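Local coordinates for aluminum resistance protein (PDB 3I16), which is probably a pyridoxal-5'-phosphate-dependent carbon-sulfur lyase of the methionine gamma-lyase family, named for a presumed part in aluminum resistance, at residues Tyr126-Asp131 against Pro370-Gln375; Gly115-Ser120 against Gly148-Gln153. All blocks are in the same frame, centred on the assembly; numbering follows the deposited sequence.

Interaction 1: Tyr126-Asp131 against Pro370-Gln375; sequences YDTLHD and PGYTDQ. With PLP (pyridoxal-5'-phosphate), chain J.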
ATOM      1  N   TYR B 126     -27.632   3.232  20.332  1.00 18.75           N
ATOM      2  CA  TYR B 126     -27.358   2.167  19.369  0.50 19.29           C
ATOM      3  C   TYR B 126     -26.729   0.999  20.122  1.00 19.96           C
ATOM      4  O   TYR B 126     -25.823   1.236  20.946  1.00 17.30           O
ATOM      5  CB  TYR B 126     -26.352   2.726  18.341  0.50 18.53           C
ATOM      6  CG  TYR B 126     -26.171   1.946  17.054  0.50 20.69           C
ATOM      7  CD1 TYR B 126     -27.054   2.109  15.991  0.50 22.93           C
ATOM      8  CD2 TYR B 126     -25.077   1.104  16.871  0.50 23.21           C
ATOM      9  CE1 TYR B 126     -26.878   1.427  14.803  0.50 21.89           C
ATOM     10  CE2 TYR B 126     -24.892   0.420  15.681  0.50 21.87           C
ATOM     11  CZ  TYR B 126     -25.799   0.584  14.658  0.50 22.75           C
ATOM     12  OH  TYR B 126     -25.625  -0.098  13.487  0.50 32.05           O
ATOM     13  N   ASP B 127     -27.159  -0.217  19.816  1.00 21.88           N
ATOM     14  CA  ASP B 127     -26.724  -1.464  20.433  1.00 22.98           C
ATOM     15  C   ASP B 127     -25.291  -1.640  20.861  1.00 20.94           C
ATOM     16  O   ASP B 127     -25.028  -2.051  21.992  1.00 17.37           O
ATOM     17  CB  ASP B 127     -27.040  -2.649  19.499  1.00 27.25           C
ATOM     18  CG  ASP B 127     -28.507  -2.716  19.098  1.00 33.14           C
ATOM     19  OD1 ASP B 127     -28.973  -1.769  18.417  1.00 37.17           O
ATOM     20  OD2 ASP B 127     -29.166  -3.722  19.436  1.00 47.45           O
ATOM     21  N   THR B 128     -24.367  -1.359  19.957  1.00 21.06           N
ATOM     22  CA  THR B 128     -22.960  -1.637  20.228  1.00 22.45           C
ATOM     23  C   THR B 128     -22.394  -0.738  21.335  1.00 22.06           C
ATOM     24  O   THR B 128     -21.372  -1.077  21.925  1.00 20.63           O
ATOM     25  CB  THR B 128     -22.103  -1.539  18.952  1.00 22.40           C
ATOM     26  OG1 THR B 128     -21.929  -0.156  18.599  1.00 27.58           O
ATOM     27  CG2 THR B 128     -22.772  -2.282  17.798  1.00 21.11           C
ATOM     28  N   LEU B 129     -23.098   0.356  21.666  1.00 19.35           N
ATOM     29  CA  LEU B 129     -22.631   1.257  22.708  1.00 17.66           C
ATOM     30  C   LEU B 129     -22.998   0.750  24.100  1.00 16.26           C
ATOM     31  O   LEU B 129     -22.413   1.184  25.098  1.00 15.26           O
ATOM     32  CB  LEU B 129     -23.179   2.661  22.453  1.00 17.22           C
ATOM     33  CG  LEU B 129     -22.259   3.862  22.601  1.00 27.91           C
ATOM     34  CD1 LEU B 129     -20.900   3.674  21.886  1.00 17.79           C
ATOM     35  CD2 LEU B 129     -22.993   5.084  22.038  1.00 24.35           C
ATOM     36  N   HIS B 130     -23.901  -0.218  24.193  1.00 15.72           N
ATOM     37  CA  HIS B 130     -24.338  -0.698  25.512  1.00 15.71           C
ATOM     38  C   HIS B 130     -23.217  -1.298  26.362  1.00 14.48           C
ATOM     39  O   HIS B 130     -23.160  -1.057  27.572  1.00 16.77           O
ATOM     40  CB  HIS B 130     -25.506  -1.673  25.374  1.00 15.75           C
ATOM     41  CG  HIS B 130     -26.762  -1.034  24.844  1.00 26.44           C
ATOM     42  ND1 HIS B 130     -28.012  -1.363  25.314  1.00 30.68           N
ATOM     43  CD2 HIS B 130     -26.952  -0.050  23.927  1.00 23.93           C
ATOM     44  CE1 HIS B 130     -28.920  -0.647  24.675  1.00 33.97           C
ATOM     45  NE2 HIS B 130     -28.302   0.155  23.826  1.00 30.54           N
ATOM     46  N   ASP B 131     -22.318  -2.051  25.739  1.00 14.73           N
ATOM     47  CA  ASP B 131     -21.177  -2.627  26.450  1.00 14.17           C
ATOM     48  C   ASP B 131     -20.096  -1.594  26.792  1.00 13.44           C
ATOM     49  O   ASP B 131     -19.372  -1.753  27.768  1.00 14.32           O
ATOM     50  CB  ASP B 131     -20.552  -3.757  25.632  1.00 16.15           C
ATOM     51  CG  ASP B 131     -21.405  -5.033  25.627  1.00 21.04           C
ATOM     52  OD1 ASP B 131     -22.372  -5.151  26.409  1.00 25.56           O
ATOM     53  OD2 ASP B 131     -21.078  -5.926  24.827  1.00 32.27           O
ATOM     54  N   PRO B 370     -20.592  -8.679  16.192  1.00 45.21           N
ATOM     55  CA  PRO B 370     -19.982  -7.987  17.341  1.00 45.75           C
ATOM     56  C   PRO B 370     -20.706  -6.681  17.721  1.00 45.31           C
ATOM     57  O   PRO B 370     -20.784  -5.746  16.907  1.00 43.86           O
ATOM     58  CB  PRO B 370     -18.543  -7.695  16.868  1.00 45.65           C
ATOM     59  CG  PRO B 370     -18.253  -8.719  15.865  1.00 45.11           C
ATOM     60  CD  PRO B 370     -19.570  -9.064  15.194  1.00 45.54           C
ATOM     61  N   GLY B 371     -21.253  -6.667  18.940  1.00 44.80           N
ATOM     62  CA  GLY B 371     -21.949  -5.515  19.501  1.00 44.88           C
ATOM     63  C   GLY B 371     -23.468  -5.548  19.510  1.00 44.01           C
ATOM     64  O   GLY B 371     -24.077  -4.568  19.913  1.00 44.07           O
ATOM     65  N   TYR B 372     -24.090  -6.651  19.095  1.00 44.33           N
ATOM     66  CA  TYR B 372     -25.567  -6.715  19.038  1.00 44.10           C
ATOM     67  C   TYR B 372     -26.158  -7.831  19.893  1.00 44.60           C
ATOM     68  O   TYR B 372     -25.487  -8.825  20.170  1.00 44.48           O
ATOM     69  CB  TYR B 372     -26.040  -6.830  17.578  1.00 43.66           C
ATOM     70  CG  TYR B 372     -25.558  -5.673  16.737  1.00 41.28           C
ATOM     71  CD1 TYR B 372     -24.283  -5.690  16.168  1.00 39.56           C
ATOM     72  CD2 TYR B 372     -26.351  -4.542  16.548  1.00 41.20           C
ATOM     73  CE1 TYR B 372     -23.811  -4.615  15.422  1.00 41.13           C
ATOM     74  CE2 TYR B 372     -25.894  -3.457  15.791  1.00 39.70           C
ATOM     75  CZ  TYR B 372     -24.624  -3.504  15.228  1.00 40.55           C
ATOM     76  OH  TYR B 372     -24.154  -2.450  14.479  1.00 44.15           O
ATOM     77  N   THR B 373     -27.418  -7.651  20.298  1.00 45.23           N
ATOM     78  CA  THR B 373     -28.139  -8.626  21.126  1.00 46.11           C
ATOM     79  C   THR B 373     -28.674  -9.766  20.298  1.00 45.66           C
ATOM     80  O   THR B 373     -28.257 -10.907  20.483  1.00 48.60           O
ATOM     81  CB  THR B 373     -29.342  -7.996  21.869  1.00 47.10           C
ATOM     82  OG1 THR B 373     -28.868  -7.062  22.848  1.00 52.38           O
ATOM     83  CG2 THR B 373     -30.185  -9.091  22.559  1.00 48.49           C
ATOM     84  N   ASP B 374     -29.622  -9.463  19.408  1.00 43.74           N
ATOM     85  CA  ASP B 374     -30.206 -10.460  18.518  1.00 40.97           C
ATOM     86  C   ASP B 374     -29.335 -10.652  17.289  1.00 38.82           C
ATOM     87  O   ASP B 374     -28.357  -9.921  17.070  1.00 38.29           O
ATOM     88  CB  ASP B 374     -31.602 -10.042  18.071  1.00 40.80           C
ATOM     89  CG  ASP B 374     -32.578  -9.986  19.207  1.00 44.92           C
ATOM     90  OD1 ASP B 374     -32.185 -10.383  20.330  1.00 51.20           O
ATOM     91  OD2 ASP B 374     -33.737  -9.559  18.969  1.00 43.53           O
ATOM     92  N   GLN B 375     -29.673 -11.678  16.516  1.00 37.29           N
ATOM     93  CA  GLN B 375     -28.973 -11.939  15.274  1.00 36.05           C
ATOM     94  C   GLN B 375     -29.552 -11.048  14.185  1.00 35.21           C
ATOM     95  O   GLN B 375     -30.782 -10.918  14.031  1.00 32.88           O
ATOM     96  CB  GLN B 375     -29.023 -13.405  14.859  1.00 33.88           C
ATOM     97  CG  GLN B 375     -28.101 -14.274  15.702  1.00 33.21           C
ATOM     98  CD  GLN B 375     -27.819 -15.615  15.074  1.00 35.91           C
ATOM     99  OE1 GLN B 375     -28.498 -16.036  14.135  1.00 30.67           O
ATOM    100  NE2 GLN B 375     -26.806 -16.301  15.591  1.00 37.44           N
TER
HETATM  101  N1  PLP J 427     -24.118   5.149  15.874  1.00 41.48           N
HETATM  102  C2  PLP J 427     -25.101   5.002  14.942  1.00 35.39           C
HETATM  103  C2A PLP J 427     -26.426   5.671  15.145  1.00 28.52           C
HETATM  104  C3  PLP J 427     -24.838   4.233  13.810  1.00 46.45           C
HETATM  105  O3  PLP J 427     -25.823   4.094  12.864  1.00 43.80           O
HETATM  106  C4  PLP J 427     -23.591   3.612  13.641  1.00 43.36           C
HETATM  107  C5  PLP J 427     -22.601   3.767  14.605  1.00 45.40           C
HETATM  108  C6  PLP J 427     -22.882   4.552  15.705  1.00 41.15           C
HETATM  109  C5A PLP J 427     -21.214   3.163  14.491  1.00 40.46           C
HETATM  110  O4P PLP J 427     -21.244   1.843  14.060  1.00 37.38           O
HETATM  111  P   PLP J 427     -19.940   0.965  13.611  1.00 33.78           P
HETATM  112  O1P PLP J 427     -19.029   1.654  12.606  1.00 29.35           O
HETATM  113  O2P PLP J 427     -20.575  -0.215  12.915  1.00 33.20           O
HETATM  114  O3P PLP J 427     -19.142   0.606  14.855  1.00 22.69           O

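Interaction 2: Gly115-Ser120 against Gly148-Gln153; sequences GNTMLS and GINYKQ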
ATOM      1  N   GLY B 115     -17.074   9.510  38.812  1.00 12.17           N
ATOM      2  CA  GLY B 115     -17.985  10.440  39.454  1.00 11.24           C
ATOM      3  C   GLY B 115     -18.875  11.179  38.477  1.00 11.56           C
ATOM      4  O   GLY B 115     -19.995  11.571  38.824  1.00 12.01           O
ATOM      5  N   ASN B 116     -18.396  11.403  37.263  1.00  9.98           N
ATOM      6  CA  ASN B 116     -19.207  12.066  36.256  1.00  9.84           C
ATOM      7  C   ASN B 116     -20.346  11.141  35.832  1.00 11.67           C
ATOM      8  O   ASN B 116     -20.261   9.907  35.910  1.00 10.87           O
ATOM      9  CB  ASN B 116     -18.415  12.345  34.975  1.00 10.56           C
ATOM     10  CG  ASN B 116     -17.259  13.310  35.142  1.00 11.31           C
ATOM     11  OD1 ASN B 116     -16.455  13.415  34.234  1.00 14.98           O
ATOM     12  ND2 ASN B 116     -17.181  14.032  36.257  1.00 10.39           N
ATOM     13  N   THR B 117     -21.384  11.756  35.310  1.00 12.74           N
ATOM     14  CA  THR B 117     -22.531  11.041  34.795  1.00 12.28           C
ATOM     15  C   THR B 117     -22.779  11.532  33.391  1.00 12.45           C
ATOM     16  O   THR B 117     -22.689  12.746  33.141  1.00 14.53           O
ATOM     17  CB  THR B 117     -23.778  11.338  35.653  1.00 11.75           C
ATOM     18  OG1 THR B 117     -23.537  10.902  36.982  1.00 10.70           O
ATOM     19  CG2 THR B 117     -25.029  10.637  35.106  1.00  8.37           C
HETATM   20  N   MSE B 118     -23.101  10.611  32.480  1.00 12.09           N
HETATM   21  CA  MSE B 118     -23.471  10.981  31.119  1.00 13.51           C
HETATM   22  C   MSE B 118     -24.969  10.777  31.010  1.00 14.76           C
HETATM   23  O   MSE B 118     -25.544   9.910  31.700  1.00 15.91           O
HETATM   24  CB  MSE B 118     -22.735  10.153  30.053  1.00 13.52           C
HETATM   25  CG  MSE B 118     -23.135   8.682  29.992  1.00 15.36           C
HETATM   26 SE   MSE B 118     -22.318   7.736  28.511  0.75  6.08          SE
HETATM   27  CE  MSE B 118     -23.262   8.514  27.077  1.00  8.58           C
ATOM     28  N   LEU B 119     -25.591  11.567  30.130  1.00 12.65           N
ATOM     29  CA  LEU B 119     -27.024  11.513  29.905  1.00 13.99           C
ATOM     30  C   LEU B 119     -27.357  11.388  28.417  1.00 12.37           C
ATOM     31  O   LEU B 119     -27.113  12.310  27.643  1.00 13.90           O
ATOM     32  CB  LEU B 119     -27.701  12.780  30.461  1.00 14.09           C
ATOM     33  CG  LEU B 119     -29.221  12.877  30.283  1.00 10.90           C
ATOM     34  CD1 LEU B 119     -29.975  11.768  31.065  1.00 14.20           C
ATOM     35  CD2 LEU B 119     -29.739  14.283  30.677  1.00 10.07           C
ATOM     36  N   SER B 120     -27.918  10.248  28.034  1.00 11.06           N
ATOM     37  CA  SER B 120     -28.376  10.032  26.663  1.00 11.03           C
ATOM     38  C   SER B 120     -29.785  10.554  26.566  1.00 11.11           C
ATOM     39  O   SER B 120     -30.659  10.120  27.313  1.00 11.77           O
ATOM     40  CB  SER B 120     -28.327   8.556  26.291  1.00 11.99           C
ATOM     41  OG  SER B 120     -26.980   8.203  26.142  1.00 16.12           O
ATOM     42  N   GLY B 148     -16.322   3.898  37.162  1.00 12.96           N
ATOM     43  CA  GLY B 148     -17.023   4.831  38.031  1.00 12.36           C
ATOM     44  C   GLY B 148     -17.784   5.937  37.353  1.00 12.97           C
ATOM     45  O   GLY B 148     -18.111   6.929  38.010  1.00 13.26           O
ATOM     46  N   ILE B 149     -18.066   5.777  36.056  1.00 11.92           N
ATOM     47  CA  ILE B 149     -18.788   6.775  35.264  1.00 11.02           C
ATOM     48  C   ILE B 149     -20.231   6.288  35.114  1.00 14.32           C
ATOM     49  O   ILE B 149     -20.467   5.176  34.617  1.00 12.85           O
ATOM     50  CB  ILE B 149     -18.133   6.985  33.902  1.00 11.21           C
ATOM     51  CG1 ILE B 149     -16.680   7.454  34.082  1.00 10.37           C
ATOM     52  CG2 ILE B 149     -18.911   7.990  33.093  1.00  3.68           C
ATOM     53  CD1 ILE B 149     -15.866   7.362  32.860  1.00  9.48           C
ATOM     54  N   ASN B 150     -21.186   7.124  35.548  1.00 13.27           N
ATOM     55  CA  ASN B 150     -22.588   6.744  35.586  1.00 13.29           C
ATOM     56  C   ASN B 150     -23.317   7.108  34.304  1.00 14.05           C
ATOM     57  O   ASN B 150     -22.866   7.959  33.532  1.00 14.71           O
ATOM     58  CB  ASN B 150     -23.254   7.428  36.762  1.00 14.46           C
ATOM     59  CG  ASN B 150     -22.514   7.189  38.057  1.00 15.60           C
ATOM     60  OD1 ASN B 150     -22.380   6.046  38.506  1.00 20.53           O
ATOM     61  ND2 ASN B 150     -22.013   8.260  38.656  1.00 18.62           N
ATOM     62  N   TYR B 151     -24.441   6.440  34.096  1.00 11.53           N
ATOM     63  CA  TYR B 151     -25.281   6.619  32.917  1.00 11.32           C
ATOM     64  C   TYR B 151     -26.732   6.870  33.308  1.00 12.35           C
ATOM     65  O   TYR B 151     -27.279   6.163  34.161  1.00 12.83           O
ATOM     66  CB  TYR B 151     -25.243   5.337  32.075  1.00  9.93           C
ATOM     67  CG  TYR B 151     -26.219   5.341  30.926  1.00  9.57           C
ATOM     68  CD1 TYR B 151     -25.898   5.963  29.726  1.00  9.03           C
ATOM     69  CD2 TYR B 151     -27.470   4.723  31.039  1.00  7.89           C
ATOM     70  CE1 TYR B 151     -26.789   6.000  28.674  1.00 15.31           C
ATOM     71  CE2 TYR B 151     -28.371   4.730  29.974  1.00  7.30           C
ATOM     72  CZ  TYR B 151     -28.029   5.378  28.799  1.00 10.01           C
ATOM     73  OH  TYR B 151     -28.890   5.408  27.742  1.00 12.94           O
ATOM     74  N   LYS B 152     -27.327   7.891  32.695  1.00 12.09           N
ATOM     75  CA  LYS B 152     -28.745   8.160  32.806  1.00 11.43           C
ATOM     76  C   LYS B 152     -29.281   8.338  31.401  1.00 11.69           C
ATOM     77  O   LYS B 152     -28.539   8.634  30.446  1.00 11.28           O
ATOM     78  CB  LYS B 152     -29.057   9.367  33.670  1.00 11.85           C
ATOM     79  CG  LYS B 152     -29.035   9.079  35.152  1.00 16.45           C
ATOM     80  CD  LYS B 152     -29.404  10.306  35.973  1.00 14.02           C
ATOM     81  CE  LYS B 152     -29.349   9.991  37.451  1.00  9.50           C
ATOM     82  NZ  LYS B 152     -29.519  11.199  38.265  1.00 11.66           N
ATOM     83  N   GLN B 153     -30.581   8.138  31.274  1.00 13.15           N
ATOM     84  CA  GLN B 153     -31.238   8.181  29.984  1.00 14.36           C
ATOM     85  C   GLN B 153     -32.560   8.916  30.079  1.00 15.21           C
ATOM     86  O   GLN B 153     -33.259   8.786  31.063  1.00 14.52           O
ATOM     87  CB  GLN B 153     -31.501   6.742  29.544  1.00 15.72           C
ATOM     88  CG  GLN B 153     -32.276   6.555  28.262  1.00 14.01           C
ATOM     89  CD  GLN B 153     -32.393   5.085  27.903  1.00 17.42           C
ATOM     90  OE1 GLN B 153     -31.402   4.355  27.928  1.00 22.53           O
ATOM     91  NE2 GLN B 153     -33.595   4.646  27.557  1.00 20.10           N
TER

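Interaction 1: Tyr126-Asp131 against Pro370-Gln375
Tyr126 and Tyr372 meet through their hydroxyls, OH to OH at 2.9 Å, a hydrogen bond in which either oxygen could be the donor. Tyr126 is modelled in two conformers, and its contacts here are those of one of them. Each hydroxyl lies near the plane of the other ring, at its edge, and the ring planes are turned 77° apart with centroids 5.9 Å from each other, an oblique pair. CG of Tyr126 stands anti to the backbone N (chi1 -165°), and one face of its ring lies over the pyridine of the cofactor; CE1 comes 3.5 Å from PLP O3. In this conformer the phenolic end of the ring over the cofactor meets a second-shell tyrosine.

Apolar contacts accompany this bond. Thr128 CG2 sits over one face of the Tyr372 ring, 3.7 Å from the centroid, in a CH-pi contact displaced toward CZ and CE1. Asp127 approaches the same ring obliquely, its CB 3.6 Å from Tyr372 CD2.

The backbones come close at Gly371, whose carbonyl O receives a CA-H...O contact from Thr128 CA at 3.2 Å. Gly371 has a positive phi (102°), which favours glycine. Residues Tyr126 to Leu129 form a type I turn, closed by Leu129 N to Tyr126 O.

Thr128 OG1 lies at the edge of the Tyr126 ring, in its plane, and hydrogen-bonds to Thr101 OG1, which is itself hydrogen-bonded to PLP, while Gln183 OE1 accepts from Tyr126 N. The turn leads into helix 129-133, where Leu129 packs on helix 100-111; the partner loop joins strands 366-367 and 376-379 of the antiparallel sheet, and Pro370 touches Glu279 of the second subunit.

Interaction 2: Gly115-Ser120 against Gly148-Gln153
Strands 117-120 and 150-153 run parallel, their short axes 4.6 Å apart and crossing at -24°, with Thr117 beside Asn150 and Ser120 beside Gln153. Hydrogen bonds alternate in direction: Asn150 N to Asn116 O, Met118 N to Asn150 O, Lys152 N to Met118 O and Ser120 N to Lys152 O. Met118 thus bonds through both N and O, between Asn150 and Lys152, and those two likewise use both groups. Ahead of the strands, Gly115 N bonds to Gly148 O at 2.9 Å, almost straight at the hydrogen (175°) although the donor stands above the carbonyl plane.

On one face lie Thr117, Leu119, Asn150 and Lys152. Asn150 ND2 makes a weak bond of 3.5 Å to Thr117 OG1, which also pairs with Ser176 OG. Leu119 CD1 rests 3.7 Å from Lys152 CB, whereas the extended lysine chain carries NZ off to a salt bridge with Asp174.

The other face holds selenomethionine Met118, Ser120, Tyr151 and Gln153. CG of Tyr151 is anti to the backbone N (chi1 172°), and the ring edge meets both neighbours: CD1 lies 3.9 Å from Met118 CG, and CE1 lies 3.4 Å from Ser120 OG. Tyr151 OH donates to Gln153 OE1 at 2.7 Å, while Ser120 OG bonds to His181 ND1.

Met118 and Tyr151 both pack on Ile133 of helix 129-133, and Leu119 packs on helix 164-173, so helices flank both faces. This is the strand pair of a beta-alpha-beta unit in the mixed seven-stranded sheet, where strand 150-153 is outermost within this chain, the central sheet of the PLP-dependent aminotransferase fold.

Overall arrangement
Interaction 2 joins two neighbouring strands of the mixed sheet, and interaction 1 ties the connection between those strands to a loop of the antiparallel sheet. Their centres lie about 19 Å apart, with nearest atoms about 6 Å apart and not touching. Along the chain the segments alternate: 115-120, then 126-131, then 148-153, and far later 370-375. Helix 129-133 belongs to the beta-alpha-beta unit built on strands 117-120 and 150-153, so the chain leaves the first strand, passes the cofactor at Tyr126 and returns to the sheet at strand 150-153. The PLP pocket is thereby linked both to the sheet framework and to the later part of the chain.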